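Local coordinates for siderophore enterobactin esterase (Emericella nidulans, PDB 6GUO), which hydrolyses the ester bonds of the bacterial xenosiderophore enterobactin, releasing its iron inside the fungal cell, at residues A[52-57]-A[85-90]; A[101-106]-A[124-129]; A[219-224]-A[273-278]. All coordinates share one frame; numbering follows the deposited sequence.

Interaction 1 (A[52-57]-A[85-90]); sequences ANAVYL and VVIAIG
Strands 52-57 and 85-90 run parallel, joined by five backbone hydrogen bonds. Three of these approach the acceptor nearly along the C=O axis, among them Ile89 N to Leu57 O at 2.8 Å, while Val85 N comes to Asn53 O from above the carbonyl plane.

Ile87 can be followed outward against the ring of Tyr56, which lies beside it and points the same way. Its CB lies 3.6 Å from Tyr56 CD1, and the CG2 branch, anti to the backbone N, reaches Tyr56 CE1 at 3.7 Å. CG1 leaves beside the backbone N (chi1 -53°) and passes CE1 of the ring at 3.9 Å. At the tip, a chi2 of 94°, away from the staggered values, carries CD1 over the ring face, offset toward CZ and 3.8 Å from the Tyr56 centroid in a CH-pi contact. The same methyl is 3.9 Å from Ala54 CB. Ile89 CD1 stands instead at the edge of the ring, near its plane. On the other face of the sheet the side chains of Leu57 and Val86 cross obliquely, CD1 of Leu57 3.6 Å from CG1 of Val86.

This pairing is that of a beta-alpha-beta crossover inside the alpha/beta-hydrolase sheet. Helix 60-77 covers the face of Leu57, Val86 and Ala88, helix 131-150 covers that of Tyr56, Ile87 and Ile89, and strand 156-164 flanks 52-57.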
loop_
_atom_site.group_PDB
_atom_site.type_symbol
_atom_site.label_atom_id
_atom_site.label_comp_id
_atom_site.label_asym_id
_atom_site.label_seq_id
_atom_site.Cartn_x
_atom_site.Cartn_y
_atom_site.Cartn_z
ATOM N N ALA A 52 -3.735 22.738 -0.429
ATOM C CA ALA A 52 -3.294 21.361 -0.244
ATOM C C ALA A 52 -2.859 21.089 1.182
ATOM O O ALA A 52 -2.582 22.008 1.947
ATOM C CB ALA A 52 -2.155 21.042 -1.198
ATOM N N ASN A 53 -2.829 19.809 1.526
ATOM C CA ASN A 53 -2.127 19.332 2.702
ATOM C C ASN A 53 -0.872 18.632 2.208
ATOM O O ASN A 53 -0.663 18.509 0.999
ATOM C CB ASN A 53 -3.033 18.414 3.516
ATOM C CG ASN A 53 -4.259 19.145 4.038
ATOM O OD1 ASN A 53 -4.154 20.273 4.512
ATOM N ND2 ASN A 53 -5.427 18.522 3.926
ATOM N N ALA A 54 -0.017 18.227 3.136
ATOM C CA ALA A 54 1.252 17.598 2.781
ATOM C C ALA A 54 1.612 16.503 3.768
ATOM O O ALA A 54 1.377 16.641 4.967
ATOM C CB ALA A 54 2.357 18.639 2.724
ATOM N N VAL A 55 2.181 15.416 3.254
ATOM C CA VAL A 55 2.706 14.354 4.096
ATOM C C VAL A 55 4.168 14.138 3.728
ATOM O O VAL A 55 4.510 13.990 2.550
ATOM C CB VAL A 55 1.876 13.047 4.023
ATOM C CG1 VAL A 55 1.817 12.461 2.619
ATOM C CG2 VAL A 55 2.405 12.030 5.024
ATOM N N TYR A 56 5.013 14.171 4.757
ATOM C CA TYR A 56 6.449 13.972 4.636
ATOM C C TYR A 56 6.778 12.565 5.120
ATOM O O TYR A 56 6.332 12.157 6.192
ATOM C CB TYR A 56 7.204 15.041 5.442
ATOM C CG TYR A 56 7.086 16.411 4.812
ATOM C CD1 TYR A 56 8.107 16.923 4.016
ATOM C CD2 TYR A 56 5.934 17.181 4.976
ATOM C CE1 TYR A 56 7.993 18.165 3.409
ATOM C CE2 TYR A 56 5.810 18.425 4.372
ATOM C CZ TYR A 56 6.846 18.914 3.595
ATOM O OH TYR A 56 6.729 20.142 2.990
ATOM N N LEU A 57 7.546 11.828 4.321
ATOM C CA LEU A 57 7.874 10.436 4.604
ATOM C C LEU A 57 9.383 10.263 4.737
ATOM O O LEU A 57 10.117 10.656 3.842
ATOM C CB LEU A 57 7.382 9.538 3.469
ATOM C CG LEU A 57 5.964 9.725 2.924
ATOM C CD1 LEU A 57 5.786 8.884 1.667
ATOM C CD2 LEU A 57 4.938 9.341 3.965
ATOM N N VAL A 85 -0.031 16.652 -1.170
ATOM C CA VAL A 85 1.284 16.483 -1.779
ATOM C C VAL A 85 2.089 15.514 -0.913
ATOM O O VAL A 85 2.087 15.627 0.313
ATOM C CB VAL A 85 2.004 17.848 -1.920
ATOM C CG1 VAL A 85 3.451 17.684 -2.381
ATOM C CG2 VAL A 85 1.244 18.738 -2.889
ATOM N N VAL A 86 2.770 14.565 -1.556
ATOM C CA VAL A 86 3.644 13.614 -0.869
ATOM C C VAL A 86 5.078 14.051 -1.106
ATOM O O VAL A 86 5.467 14.312 -2.246
ATOM C CB VAL A 86 3.465 12.175 -1.394
ATOM C CG1 VAL A 86 4.397 11.205 -0.676
ATOM C CG2 VAL A 86 2.020 11.730 -1.239
ATOM N N ILE A 87 5.839 14.134 -0.019
ATOM C CA ILE A 87 7.260 14.456 -0.056
ATOM C C ILE A 87 8.010 13.334 0.653
ATOM O O ILE A 87 7.938 13.198 1.875
ATOM C CB ILE A 87 7.555 15.817 0.605
ATOM C CG1 ILE A 87 6.667 16.915 -0.003
ATOM C CG2 ILE A 87 9.037 16.156 0.443
ATOM C CD1 ILE A 87 5.372 17.183 0.735
ATOM N N ALA A 88 8.713 12.518 -0.128
ATOM C CA ALA A 88 9.451 11.384 0.395
ATOM C C ALA A 88 10.919 11.757 0.447
ATOM O O ALA A 88 11.486 12.132 -0.569
ATOM C CB ALA A 88 9.240 10.177 -0.498
ATOM N N ILE A 89 11.517 11.677 1.632
ATOM C CA ILE A 89 12.931 12.009 1.814
ATOM C C ILE A 89 13.701 10.704 1.959
ATOM O O ILE A 89 13.551 9.973 2.952
ATOM C CB ILE A 89 13.186 12.937 3.014
ATOM C CG1 ILE A 89 12.297 14.188 2.930
ATOM C CG2 ILE A 89 14.655 13.362 3.055
ATOM C CD1 ILE A 89 11.045 14.114 3.764
ATOM N N GLY A 90 14.514 10.422 0.948
ATOM C CA GLY A 90 15.253 9.179 0.857
ATOM C C GLY A 90 16.647 9.394 0.312
ATOM O O GLY A 90 17.262 10.441 0.537
#

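Interaction 2 (A[101-106]-A[124-129]); sequences RRSYDL and KPEAHG
The polar part of this contact is one hydrogen bond, from the side chain of Ser103 to the backbone of the 124-129 loop. Ser103 OG donates to Ala127 O over 2.9 Å, arriving in the carbonyl plane and on a lone pair, with a C=O...O angle of 136°. The hydroxyl is placed there by a chi1 of 69°, which puts OG in the crowded position between the backbone N and the carbonyl carbon; a second conformer of this serine is also present.

Van der Waals contacts accompany the bond. The side chain of Glu126, extended beyond CG, runs alongside Ser103, and its OE2 lies 3.6 Å from Ser103 CB. The other carboxylate oxygen, OE1, is bonded to Tyr166 OH on helix 166-177. On the next residue of the short helix, Tyr104 CB meets the methyl of Ala127, CB to CB, at 3.9 Å.

The Tyr104 ring makes an edge contact. With CG anti to the backbone N (chi1 179°), CD1 comes within 3.4 Å of His128 O, which lies near the ring plane. The phenol oxygen is hydrogen-bonded to Glu133 OE1, and the His128 ring stacks on Tyr113.

Between the two segments runs the proline-rich insertion, a kinked, partly disordered turn that narrows the active site. Within the segments, one serine-to-carbonyl bond and a little apolar contact hold the returning loop to helix 102-106; just beside them, Tyr104 is backbone-bonded to Gly130, and Gly129 N to Thr107 OG1. Arg102 bonds Ser165 of the GxSxG motif, probably the nucleophile, so the chemistry implies a largely backbone-directed attachment, consistent with a place beside the active site, whose entrance the insertion narrows.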
loop_
_atom_site.group_PDB
_atom_site.type_symbol
_atom_site.label_atom_id
_atom_site.label_comp_id
_atom_site.label_asym_id
_atom_site.label_seq_id
_atom_site.Cartn_x
_atom_site.Cartn_y
_atom_site.Cartn_z
ATOM N N ARG A 101 22.218 4.357 5.518
ATOM C CA ARG A 101 22.297 5.742 6.016
ATOM C C ARG A 101 21.164 6.136 6.967
ATOM O O ARG A 101 21.303 7.085 7.736
ATOM C CB ARG A 101 22.333 6.729 4.844
ATOM C CG ARG A 101 23.641 6.687 4.067
ATOM C CD ARG A 101 23.605 7.578 2.841
ATOM N NE ARG A 101 23.298 8.973 3.170
ATOM C CZ ARG A 101 23.070 9.932 2.272
ATOM N NH1 ARG A 101 22.784 11.162 2.684
ATOM N NH2 ARG A 101 23.123 9.674 0.967
ATOM N N ARG A 102 20.044 5.416 6.901
ATOM C CA ARG A 102 18.897 5.687 7.770
ATOM C C ARG A 102 19.212 5.641 9.272
ATOM O O ARG A 102 18.596 6.375 10.040
ATOM C CB ARG A 102 17.744 4.724 7.449
ATOM C CG ARG A 102 17.981 3.288 7.897
ATOM C CD ARG A 102 16.965 2.343 7.281
ATOM N NE ARG A 102 15.612 2.627 7.762
ATOM C CZ ARG A 102 15.087 2.192 8.912
ATOM N NH1 ARG A 102 13.836 2.524 9.224
ATOM N NH2 ARG A 102 15.785 1.438 9.761
ATOM N N SER A 103 20.151 4.784 9.682
ATOM C CA SER A 103 20.482 4.627 11.103
ATOM C C SER A 103 21.021 5.922 11.704
ATOM O O SER A 103 20.678 6.269 12.831
ATOM C CB SER A 103 21.477 3.481 11.326
ATOM O OG SER A 103 22.759 3.781 10.806
ATOM N N TYR A 104 21.852 6.635 10.947
ATOM C CA TYR A 104 22.366 7.937 11.385
ATOM C C TYR A 104 21.268 9.006 11.329
ATOM O O TYR A 104 21.048 9.728 12.305
ATOM C CB TYR A 104 23.569 8.370 10.544
ATOM C CG TYR A 104 24.108 9.720 10.953
ATOM C CD1 TYR A 104 24.753 9.887 12.176
ATOM C CD2 TYR A 104 23.949 10.836 10.133
ATOM C CE1 TYR A 104 25.239 11.126 12.567
ATOM C CE2 TYR A 104 24.430 12.081 10.516
ATOM C CZ TYR A 104 25.076 12.222 11.732
ATOM O OH TYR A 104 25.558 13.455 12.116
ATOM N N ASP A 105 20.580 9.091 10.191
ATOM C CA ASP A 105 19.581 10.136 9.970
ATOM C C ASP A 105 18.393 10.097 10.929
ATOM O O ASP A 105 17.850 11.149 11.263
ATOM C CB ASP A 105 19.050 10.116 8.528
ATOM C CG ASP A 105 20.029 10.698 7.527
ATOM O OD1 ASP A 105 20.046 10.206 6.386
ATOM O OD2 ASP A 105 20.773 11.641 7.856
ATOM N N LEU A 106 18.001 8.903 11.369
ATOM C CA LEU A 106 16.747 8.718 12.102
ATOM C C LEU A 106 16.876 8.545 13.617
ATOM O O LEU A 106 15.862 8.577 14.313
ATOM C CB LEU A 106 15.982 7.525 11.500
ATOM C CG LEU A 106 15.650 7.661 10.008
ATOM C CD1 LEU A 106 14.978 6.397 9.489
ATOM C CD2 LEU A 106 14.772 8.875 9.738
ATOM N N LYS A 124 25.928 -4.877 17.568
ATOM C CA LYS A 124 25.968 -4.506 16.160
ATOM C C LYS A 124 25.956 -2.976 16.042
ATOM O O LYS A 124 24.901 -2.370 15.825
ATOM C CB LYS A 124 24.789 -5.151 15.417
ATOM C CG LYS A 124 25.174 -5.833 14.114
ATOM C CD LYS A 124 24.197 -5.496 13.005
ATOM C CE LYS A 124 24.386 -6.408 11.810
ATOM N NZ LYS A 124 23.893 -5.740 10.577
ATOM N N PRO A 125 27.136 -2.343 16.212
ATOM C CA PRO A 125 27.186 -0.885 16.112
ATOM C C PRO A 125 26.887 -0.374 14.707
ATOM O O PRO A 125 27.188 -1.040 13.715
ATOM C CB PRO A 125 28.628 -0.543 16.517
ATOM C CG PRO A 125 29.131 -1.739 17.241
ATOM C CD PRO A 125 28.447 -2.899 16.593
ATOM N N GLU A 126 26.275 0.801 14.656
ATOM C CA GLU A 126 25.958 1.488 13.414
ATOM C C GLU A 126 26.071 2.976 13.694
ATOM O O GLU A 126 26.081 3.383 14.858
ATOM C CB GLU A 126 24.541 1.129 12.947
ATOM C CG GLU A 126 23.444 1.476 13.947
ATOM C CD GLU A 126 22.107 0.810 13.662
ATOM O OE1 GLU A 126 21.224 0.924 14.531
ATOM O OE2 GLU A 126 21.921 0.185 12.594
ATOM N N ALA A 127 26.160 3.780 12.637
ATOM C CA ALA A 127 26.169 5.237 12.781
ATOM C C ALA A 127 24.844 5.698 13.388
ATOM O O ALA A 127 23.790 5.124 13.101
ATOM C CB ALA A 127 26.414 5.909 11.439
ATOM N N HIS A 128 24.911 6.719 14.241
ATOM C CA HIS A 128 23.761 7.146 15.034
ATOM C C HIS A 128 23.861 8.609 15.449
ATOM O O HIS A 128 24.948 9.190 15.454
ATOM C CB HIS A 128 23.656 6.278 16.291
ATOM C CG HIS A 128 24.839 6.396 17.202
ATOM N ND1 HIS A 128 24.843 7.209 18.314
ATOM C CD2 HIS A 128 26.067 5.828 17.148
ATOM C CE1 HIS A 128 26.018 7.127 18.914
ATOM N NE2 HIS A 128 26.779 6.295 18.227
ATOM N N GLY A 129 22.717 9.187 15.806
ATOM C CA GLY A 129 22.660 10.516 16.417
ATOM C C GLY A 129 22.494 11.708 15.486
ATOM O O GLY A 129 22.699 12.846 15.913
#

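Interaction 3 (A[219-224]-A[273-278]); sequences VLRLSF and KLEVKE
Strand 273-278 forms the outermost strand of the sheet in this chain and lies parallel to strand 219-224, which is buried along its length. Five backbone hydrogen bonds join them, the shortest from Leu222 N to Glu275 O at 2.8 Å. This is the parallel pairing at the C-terminal edge of the alpha/beta-hydrolase sheet.

The apolar face of Leu220, Leu222 and Phe224 is closely packed under helix 254-268. Leu220 CD2 touches Leu274 CD1 at 3.9 Å, the two leucines lying side by side, with CG anti to the backbone N in both. Phe224 holds its CG in the crowded position (chi1 60°), which turns the ring across the neighbouring strand. Glu278 CA sits over the ring centre in a CH-pi contact, 4.2 Å from the Phe224 centroid, and Glu278 CG comes to 3.5 Å from Phe224 CE1, while Val276 CG2 lies at the ring's edge.

Helix 288-301 covers the face of Val219, Arg221 and Ser223. Here Arg221, extended from CG to NE, sends NE to Glu275 OE2 over 2.8 Å in a nearly straight salt bridge (177°). OE2 accepts in the guanidinium plane through its anti lone pair, and the carboxylate plane stands 73° to that of the guanidinium. Lys277 CB covers one guanidinium face, 3.5 Å from Arg221 NH1; NH2 bonds Tyr279 OH.

Strand 273-278 is more exposed than its neighbour, chiefly at its lysine ends. The side chain of Lys273 touches Val219 through CB alone, then runs outward. The bent Lys277 chain leads its amine to the second subunit, with a weak hydrogen bond to Leu280 O and a long, weak ion pair to Asp281 there.

Within the two strands, one carboxylate oxygen meets the buried guanidinium and probably offsets its charge; Asp281 of the second subunit may further ease the nearby Lys277 amine.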
loop_
_atom_site.group_PDB
_atom_site.type_symbol
_atom_site.label_atom_id
_atom_site.label_comp_id
_atom_site.label_asym_id
_atom_site.label_seq_id
_atom_site.Cartn_x
_atom_site.Cartn_y
_atom_site.Cartn_z
ATOM N N VAL A 219 -1.000 16.043 16.921
ATOM C CA VAL A 219 -1.794 14.828 16.799
ATOM C C VAL A 219 -0.803 13.696 16.568
ATOM O O VAL A 219 0.140 13.865 15.800
ATOM C CB VAL A 219 -2.781 14.940 15.619
ATOM C CG1 VAL A 219 -3.512 13.624 15.382
ATOM C CG2 VAL A 219 -3.774 16.069 15.874
ATOM N N LEU A 220 -1.010 12.563 17.243
ATOM C CA LEU A 220 -0.158 11.373 17.076
ATOM C C LEU A 220 -0.996 10.129 16.790
ATOM O O LEU A 220 -1.992 9.880 17.469
ATOM C CB LEU A 220 0.686 11.128 18.333
ATOM C CG LEU A 220 1.528 9.846 18.398
ATOM C CD1 LEU A 220 2.587 9.808 17.304
ATOM C CD2 LEU A 220 2.167 9.690 19.767
ATOM N N ARG A 221 -0.565 9.343 15.803
ATOM C CA ARG A 221 -1.080 7.995 15.590
ATOM C C ARG A 221 0.069 7.014 15.751
ATOM O O ARG A 221 1.050 7.086 15.013
ATOM C CB ARG A 221 -1.711 7.827 14.209
ATOM C CG ARG A 221 -2.461 6.502 14.067
ATOM C CD ARG A 221 -3.177 6.397 12.735
ATOM N NE ARG A 221 -4.165 5.307 12.710
ATOM C CZ ARG A 221 -4.038 4.134 12.078
ATOM N NH1 ARG A 221 -5.035 3.251 12.146
ATOM N NH2 ARG A 221 -2.951 3.823 11.376
ATOM N N LEU A 222 -0.061 6.123 16.733
ATOM C CA LEU A 222 0.870 5.018 16.943
ATOM C C LEU A 222 0.295 3.769 16.314
ATOM O O LEU A 222 -0.920 3.588 16.293
ATOM C CB LEU A 222 1.076 4.764 18.437
ATOM C CG LEU A 222 1.928 5.817 19.146
ATOM C CD1 LEU A 222 1.657 5.808 20.639
ATOM C CD2 LEU A 222 3.403 5.577 18.857
ATOM N N SER A 223 1.163 2.895 15.817
ATOM C CA SER A 223 0.707 1.604 15.312
ATOM C C SER A 223 1.778 0.535 15.413
ATOM O O SER A 223 2.968 0.835 15.539
ATOM C CB SER A 223 0.206 1.729 13.868
ATOM O OG SER A 223 1.274 1.981 12.969
ATOM N N PHE A 224 1.336 -0.717 15.371
ATOM C CA PHE A 224 2.238 -1.859 15.352
ATOM C C PHE A 224 1.486 -3.078 14.846
ATOM O O PHE A 224 0.255 -3.104 14.858
ATOM C CB PHE A 224 2.839 -2.122 16.748
ATOM C CG PHE A 224 1.821 -2.417 17.815
ATOM C CD1 PHE A 224 1.452 -3.732 18.108
ATOM C CD2 PHE A 224 1.226 -1.381 18.534
ATOM C CE1 PHE A 224 0.514 -4.005 19.097
ATOM C CE2 PHE A 224 0.292 -1.649 19.525
ATOM C CZ PHE A 224 -0.068 -2.958 19.805
ATOM N N LYS A 273 -5.230 15.062 19.646
ATOM C CA LYS A 273 -5.817 13.774 19.315
ATOM C C LYS A 273 -4.722 12.717 19.346
ATOM O O LYS A 273 -3.593 12.968 18.917
ATOM C CB LYS A 273 -6.481 13.805 17.940
ATOM C CG LYS A 273 -7.385 12.608 17.700
ATOM C CD LYS A 273 -7.905 12.533 16.279
ATOM C CE LYS A 273 -8.834 11.339 16.132
ATOM N NZ LYS A 273 -9.352 11.184 14.747
ATOM N N LEU A 274 -5.073 11.539 19.846
ATOM C CA LEU A 274 -4.130 10.451 20.035
ATOM C C LEU A 274 -4.834 9.129 19.732
ATOM O O LEU A 274 -5.955 8.911 20.172
ATOM C CB LEU A 274 -3.603 10.483 21.466
ATOM C CG LEU A 274 -2.718 9.338 21.951
ATOM C CD1 LEU A 274 -1.452 9.214 21.121
ATOM C CD2 LEU A 274 -2.393 9.527 23.424
ATOM N N GLU A 275 -4.173 8.265 18.969
ATOM C CA GLU A 275 -4.745 6.988 18.559
ATOM C C GLU A 275 -3.637 5.949 18.489
ATOM O O GLU A 275 -2.514 6.260 18.097
ATOM C CB GLU A 275 -5.436 7.149 17.196
ATOM C CG GLU A 275 -5.937 5.865 16.543
ATOM C CD GLU A 275 -6.858 6.131 15.359
ATOM O OE1 GLU A 275 -7.937 6.731 15.554
ATOM O OE2 GLU A 275 -6.511 5.741 14.230
ATOM N N VAL A 276 -3.961 4.725 18.894
ATOM C CA VAL A 276 -3.077 3.577 18.722
ATOM C C VAL A 276 -3.861 2.492 17.991
ATOM O O VAL A 276 -5.047 2.282 18.272
ATOM C CB VAL A 276 -2.486 3.058 20.063
ATOM C CG1 VAL A 276 -3.564 2.554 21.016
ATOM C CG2 VAL A 276 -1.442 1.972 19.806
ATOM N N LYS A 277 -3.199 1.818 17.054
ATOM C CA LYS A 277 -3.811 0.736 16.280
ATOM C C LYS A 277 -2.878 -0.469 16.249
ATOM O O LYS A 277 -1.723 -0.357 15.832
ATOM C CB LYS A 277 -4.120 1.211 14.853
ATOM C CG LYS A 277 -4.617 0.141 13.881
ATOM C CD LYS A 277 -5.952 -0.462 14.292
ATOM C CE LYS A 277 -6.298 -1.692 13.457
ATOM N NZ LYS A 277 -6.924 -1.363 12.151
ATOM N N GLU A 278 -3.388 -1.611 16.700
ATOM C CA GLU A 278 -2.713 -2.890 16.550
ATOM C C GLU A 278 -3.255 -3.529 15.285
ATOM O O GLU A 278 -4.468 -3.722 15.169
ATOM C CB GLU A 278 -2.999 -3.801 17.746
ATOM C CG GLU A 278 -2.406 -5.200 17.625
ATOM C CD GLU A 278 -2.557 -6.021 18.891
ATOM O OE1 GLU A 278 -1.734 -6.933 19.108
ATOM O OE2 GLU A 278 -3.501 -5.769 19.669
#

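In the fold
From the N terminus, interaction 1 closes first, the return of 85-90 beside 52-57 completing a beta-alpha-beta unit whose helix is 60-77. The chain then leaves the sheet for helix 102-106, and interaction 2 closes the irregular, proline-rich loop that ends before helix 131-150. Interaction 3 comes last: after 219-224, helices 239-252 and 254-268 intervene before 273-278 joins the same sheet at its outermost position. The three closures follow in series, none enclosing or crossing another. Interactions 1 and 3 tie separate parts of one sheet, their centres about 19 Å apart, with strands 156-164 and 184-188 between them, whereas interaction 2 ties a loop to a short helix beyond the sheet.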